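Local coordinates for putative lipase (Bacteroides thetaiotaomicron VPI-5482, PDB 3BZW), which probably acts as an SGNH-family (GDSL-like) lipase or acylhydrolase, perhaps with lysophospholipase activity, at residues Thr98-Ser103 / Arg144-Ile149. Numbering follows the deposited sequence.
Sequences TNDYNS and RGRINI. With ACT (acetate ion), chain G; SO4 (sulfate ion), chain L.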
ATOM      1  N   THR A  98       6.178 -17.252  27.489  1.00  3.81           N
ATOM      2  CA  THR A  98       6.022 -18.405  26.615  1.00  5.62           C
ATOM      3  C   THR A  98       4.921 -19.352  27.110  1.00  5.88           C
ATOM      4  O   THR A  98       4.249 -20.006  26.311  1.00  6.85           O
ATOM      5  CB  THR A  98       7.365 -19.159  26.436  1.00  3.87           C
ATOM      6  OG1 THR A  98       7.358 -19.830  25.170  1.00  4.52           O
ATOM      7  CG2 THR A  98       7.578 -20.180  27.546  1.00  4.50           C
ATOM      8  N   ASN A  99       4.716 -19.409  28.424  1.00  6.10           N
ATOM      9  CA  ASN A  99       3.675 -20.273  28.968  1.00  6.83           C
ATOM     10  C   ASN A  99       2.276 -19.671  28.798  1.00  5.71           C
ATOM     11  O   ASN A  99       1.280 -20.397  28.772  1.00  4.30           O
ATOM     12  CB  ASN A  99       3.955 -20.593  30.441  1.00  6.22           C
ATOM     13  CG  ASN A  99       5.132 -21.543  30.617  1.00  9.02           C
ATOM     14  OD1 ASN A  99       5.265 -22.520  29.879  1.00  8.62           O
ATOM     15  ND2 ASN A  99       5.979 -21.270  31.606  1.00  6.07           N
ATOM     16  N   ASP A 100       2.193 -18.348  28.700  1.00  6.23           N
ATOM     17  CA  ASP A 100       0.899 -17.706  28.480  1.00  5.06           C
ATOM     18  C   ASP A 100       0.445 -18.137  27.085  1.00  5.17           C
ATOM     19  O   ASP A 100      -0.737 -18.405  26.849  1.00  6.31           O
ATOM     20  CB  ASP A 100       1.032 -16.184  28.549  1.00  4.50           C
ATOM     21  CG  ASP A 100       1.298 -15.687  29.958  1.00  6.02           C
ATOM     22  OD1 ASP A 100       0.344 -15.229  30.625  1.00  5.70           O
ATOM     23  OD2 ASP A 100       2.464 -15.767  30.401  1.00  3.35           O
ATOM     24  N   TYR A 101       1.396 -18.215  26.161  1.00  2.98           N
ATOM     25  CA  TYR A 101       1.083 -18.647  24.802  1.00  4.79           C
ATOM     26  C   TYR A 101       0.597 -20.092  24.834  1.00  5.69           C
ATOM     27  O   TYR A 101      -0.476 -20.414  24.323  1.00  6.09           O
ATOM     28  CB  TYR A 101       2.317 -18.552  23.897  1.00  3.27           C
ATOM     29  CG  TYR A 101       2.231 -19.442  22.669  1.00  4.21           C
ATOM     30  CD1 TYR A 101       1.402 -19.117  21.593  1.00  3.21           C
ATOM     31  CD2 TYR A 101       2.946 -20.638  22.614  1.00  4.86           C
ATOM     32  CE1 TYR A 101       1.287 -19.977  20.483  1.00  5.30           C
ATOM     33  CE2 TYR A 101       2.837 -21.499  21.527  1.00  4.97           C
ATOM     34  CZ  TYR A 101       2.008 -21.167  20.468  1.00  6.03           C
ATOM     35  OH  TYR A 101       1.909 -22.037  19.412  1.00  5.94           O
ATOM     36  N   ASN A 102       1.391 -20.962  25.448  1.00  5.07           N
ATOM     37  CA  ASN A 102       1.046 -22.375  25.520  1.00  5.24           C
ATOM     38  C   ASN A 102      -0.282 -22.639  26.229  1.00  5.88           C
ATOM     39  O   ASN A 102      -1.015 -23.559  25.862  1.00  7.09           O
ATOM     40  CB  ASN A 102       2.161 -23.155  26.222  1.00  5.29           C
ATOM     41  CG  ASN A 102       1.882 -24.645  26.270  1.00  5.19           C
ATOM     42  OD1 ASN A 102       1.892 -25.262  27.341  1.00  7.63           O
ATOM     43  ND2 ASN A 102       1.633 -25.231  25.106  1.00  3.14           N
ATOM     44  N   SER A 103      -0.600 -21.824  27.228  1.00  5.48           N
ATOM     45  CA  SER A 103      -1.833 -22.003  27.985  1.00  5.86           C
ATOM     46  C   SER A 103      -3.035 -21.257  27.409  1.00  5.77           C
ATOM     47  O   SER A 103      -4.070 -21.123  28.067  1.00  6.71           O
ATOM     48  CB  SER A 103      -1.601 -21.602  29.442  1.00  6.70           C
ATOM     49  OG  SER A 103      -0.602 -22.432  30.024  1.00  7.94           O
ATOM     50  N   ARG A 144      -2.417  -8.980  28.202  1.00  2.88           N
ATOM     51  CA  ARG A 144      -2.148  -7.553  28.339  1.00  4.99           C
ATOM     52  C   ARG A 144      -2.513  -7.112  29.751  1.00  6.18           C
ATOM     53  O   ARG A 144      -1.842  -6.262  30.343  1.00  5.06           O
ATOM     54  CB  ARG A 144      -2.944  -6.759  27.299  1.00  4.89           C
ATOM     55  CG  ARG A 144      -2.330  -6.818  25.902  1.00  5.64           C
ATOM     56  CD  ARG A 144      -3.285  -6.308  24.838  1.00  6.42           C
ATOM     57  NE  ARG A 144      -2.620  -6.152  23.546  1.00  7.52           N
ATOM     58  CZ  ARG A 144      -3.254  -5.967  22.395  1.00  6.96           C
ATOM     59  NH1 ARG A 144      -4.577  -5.917  22.363  1.00 10.26           N
ATOM     60  NH2 ARG A 144      -2.564  -5.816  21.271  1.00 10.48           N
ATOM     61  N   GLY A 145      -3.576  -7.703  30.289  1.00  5.05           N
ATOM     62  CA  GLY A 145      -3.997  -7.372  31.640  1.00  5.77           C
ATOM     63  C   GLY A 145      -2.939  -7.796  32.641  1.00  5.71           C
ATOM     64  O   GLY A 145      -2.655  -7.082  33.603  1.00  5.73           O
ATOM     65  N   ARG A 146      -2.350  -8.967  32.414  1.00  5.40           N
ATOM     66  CA  ARG A 146      -1.314  -9.487  33.302  1.00  5.68           C
ATOM     67  C   ARG A 146      -0.056  -8.629  33.245  1.00  5.28           C
ATOM     68  O   ARG A 146       0.626  -8.442  34.254  1.00  4.54           O
ATOM     69  CB  ARG A 146      -0.969 -10.930  32.922  1.00  6.03           C
ATOM     70  CG  ARG A 146      -2.104 -11.909  33.156  1.00  6.96           C
ATOM     71  CD  ARG A 146      -1.714 -13.314  32.726  1.00  6.51           C
ATOM     72  NE  ARG A 146      -2.756 -14.282  33.055  1.00  8.63           N
ATOM     73  CZ  ARG A 146      -2.597 -15.598  32.984  1.00 10.40           C
ATOM     74  NH1 ARG A 146      -1.433 -16.102  32.593  1.00 10.70           N
ATOM     75  NH2 ARG A 146      -3.596 -16.410  33.306  1.00 10.16           N
ATOM     76  N   ILE A 147       0.259  -8.116  32.060  1.00  5.26           N
ATOM     77  CA  ILE A 147       1.434  -7.271  31.911  1.00  5.32           C
ATOM     78  C   ILE A 147       1.190  -5.950  32.642  1.00  6.37           C
ATOM     79  O   ILE A 147       2.089  -5.422  33.299  1.00  4.46           O
ATOM     80  CB  ILE A 147       1.756  -7.016  30.417  1.00  5.30           C
ATOM     81  CG1 ILE A 147       2.222  -8.324  29.766  1.00  5.07           C
ATOM     82  CG2 ILE A 147       2.845  -5.958  30.283  1.00  5.83           C
ATOM     83  CD1 ILE A 147       2.436  -8.238  28.258  1.00  4.43           C
ATOM     84  N   ASN A 148      -0.028  -5.422  32.536  1.00  5.96           N
ATOM     85  CA  ASN A 148      -0.361  -4.173  33.217  1.00  5.55           C
ATOM     86  C   ASN A 148      -0.189  -4.349  34.724  1.00  5.26           C
ATOM     87  O   ASN A 148       0.425  -3.514  35.390  1.00  5.08           O
ATOM     88  CB  ASN A 148      -1.807  -3.750  32.923  1.00  5.18           C
ATOM     89  CG  ASN A 148      -1.987  -3.210  31.516  1.00  5.92           C
ATOM     90  OD1 ASN A 148      -1.033  -2.765  30.875  1.00  5.33           O
ATOM     91  ND2 ASN A 148      -3.227  -3.223  31.038  1.00  5.93           N
ATOM     92  N   ILE A 149      -0.739  -5.438  35.256  1.00  4.74           N
ATOM     93  CA  ILE A 149      -0.641  -5.733  36.686  1.00  5.38           C
ATOM     94  C   ILE A 149       0.819  -5.972  37.089  1.00  6.19           C
ATOM     95  O   ILE A 149       1.289  -5.456  38.109  1.00  4.85           O
ATOM     96  CB  ILE A 149      -1.455  -6.996  37.055  1.00  6.98           C
ATOM     97  CG1 ILE A 149      -2.951  -6.724  36.884  1.00  7.59           C
ATOM     98  CG2 ILE A 149      -1.129  -7.425  38.484  1.00  7.15           C
ATOM     99  CD1 ILE A 149      -3.831  -7.964  37.002  1.00 10.23           C
TER
HETATM  100  C   ACT G 301       8.380 -23.481  30.913  1.00  9.06           C
HETATM  101  O   ACT G 301       8.298 -24.678  30.702  1.00  9.73           O
HETATM  102  OXT ACT G 301       8.076 -23.036  32.006  1.00  8.64           O
HETATM  103  CH3 ACT G 301       8.874 -22.554  29.831  1.00  7.95           C
HETATM  104  S   SO4 L 303      -4.844  -4.828  18.683  1.00 41.01           S
HETATM  105  O1  SO4 L 303      -5.023  -5.170  17.254  1.00 39.36           O
HETATM  106  O2  SO4 L 303      -3.399  -4.729  18.972  1.00 39.41           O
HETATM  107  O3  SO4 L 303      -5.482  -3.527  18.970  1.00 39.27           O
HETATM  108  O4  SO4 L 303      -5.452  -5.874  19.527  1.00 39.23           O
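R146 reaches out from helix 143-157 and meets D100 of the short helix 98-102 with one end of its guanidinium. NH1 of R146 donates to OD1 of D100 at 2.8 Å, a salt bridge bent to 131° at the hydrogen. It meets the oxygen from above the carboxylate plane, and the two flat groups stand 73° apart, a turn that does not suit a side-by-side pair; a single N-H makes the bridge. Arginine suits the place by its length: the nearest CA atoms, those of D100 and R146, are still 9.8 Å apart, and the chain runs extended from CG to NE to span that gap. The bridge is the close part of this sparse contact. Buried D100 also packs against Y198 of helix 195-210, and its OD2 accepts from the backbone N of W71, so both carboxylate oxygens are engaged. NH1 of R146 is shared between D100 OD1 and Q70 OE1, the stronger partner, while NE turns to the Q140 carbonyl. An alanine in place of R146 would probably leave the buried D100 carboxylate without its countercharge and the Q140 carbonyl without this donor.

In this SGNH-type alpha/beta fold, helix 98-102 follows central strand 91-95 of the parallel sheet. There N99 ND2 donates to OXT of an acetate, probably from the crystallisation liquor, at 2.8 Å and nearly straight, 175°. With the backbone N of S35 and G68, which also bind the ion, it probably forms the family's oxyanion hole; H242, bonded through NE2, probably matches the catalytic histidine.

Beyond the bridge the contact thins out: R146 is partly exposed, and the two segments meet nowhere else. Separately, R144 binds a sulfate through NH1 and NH2, and NH1 also bonds G108 O.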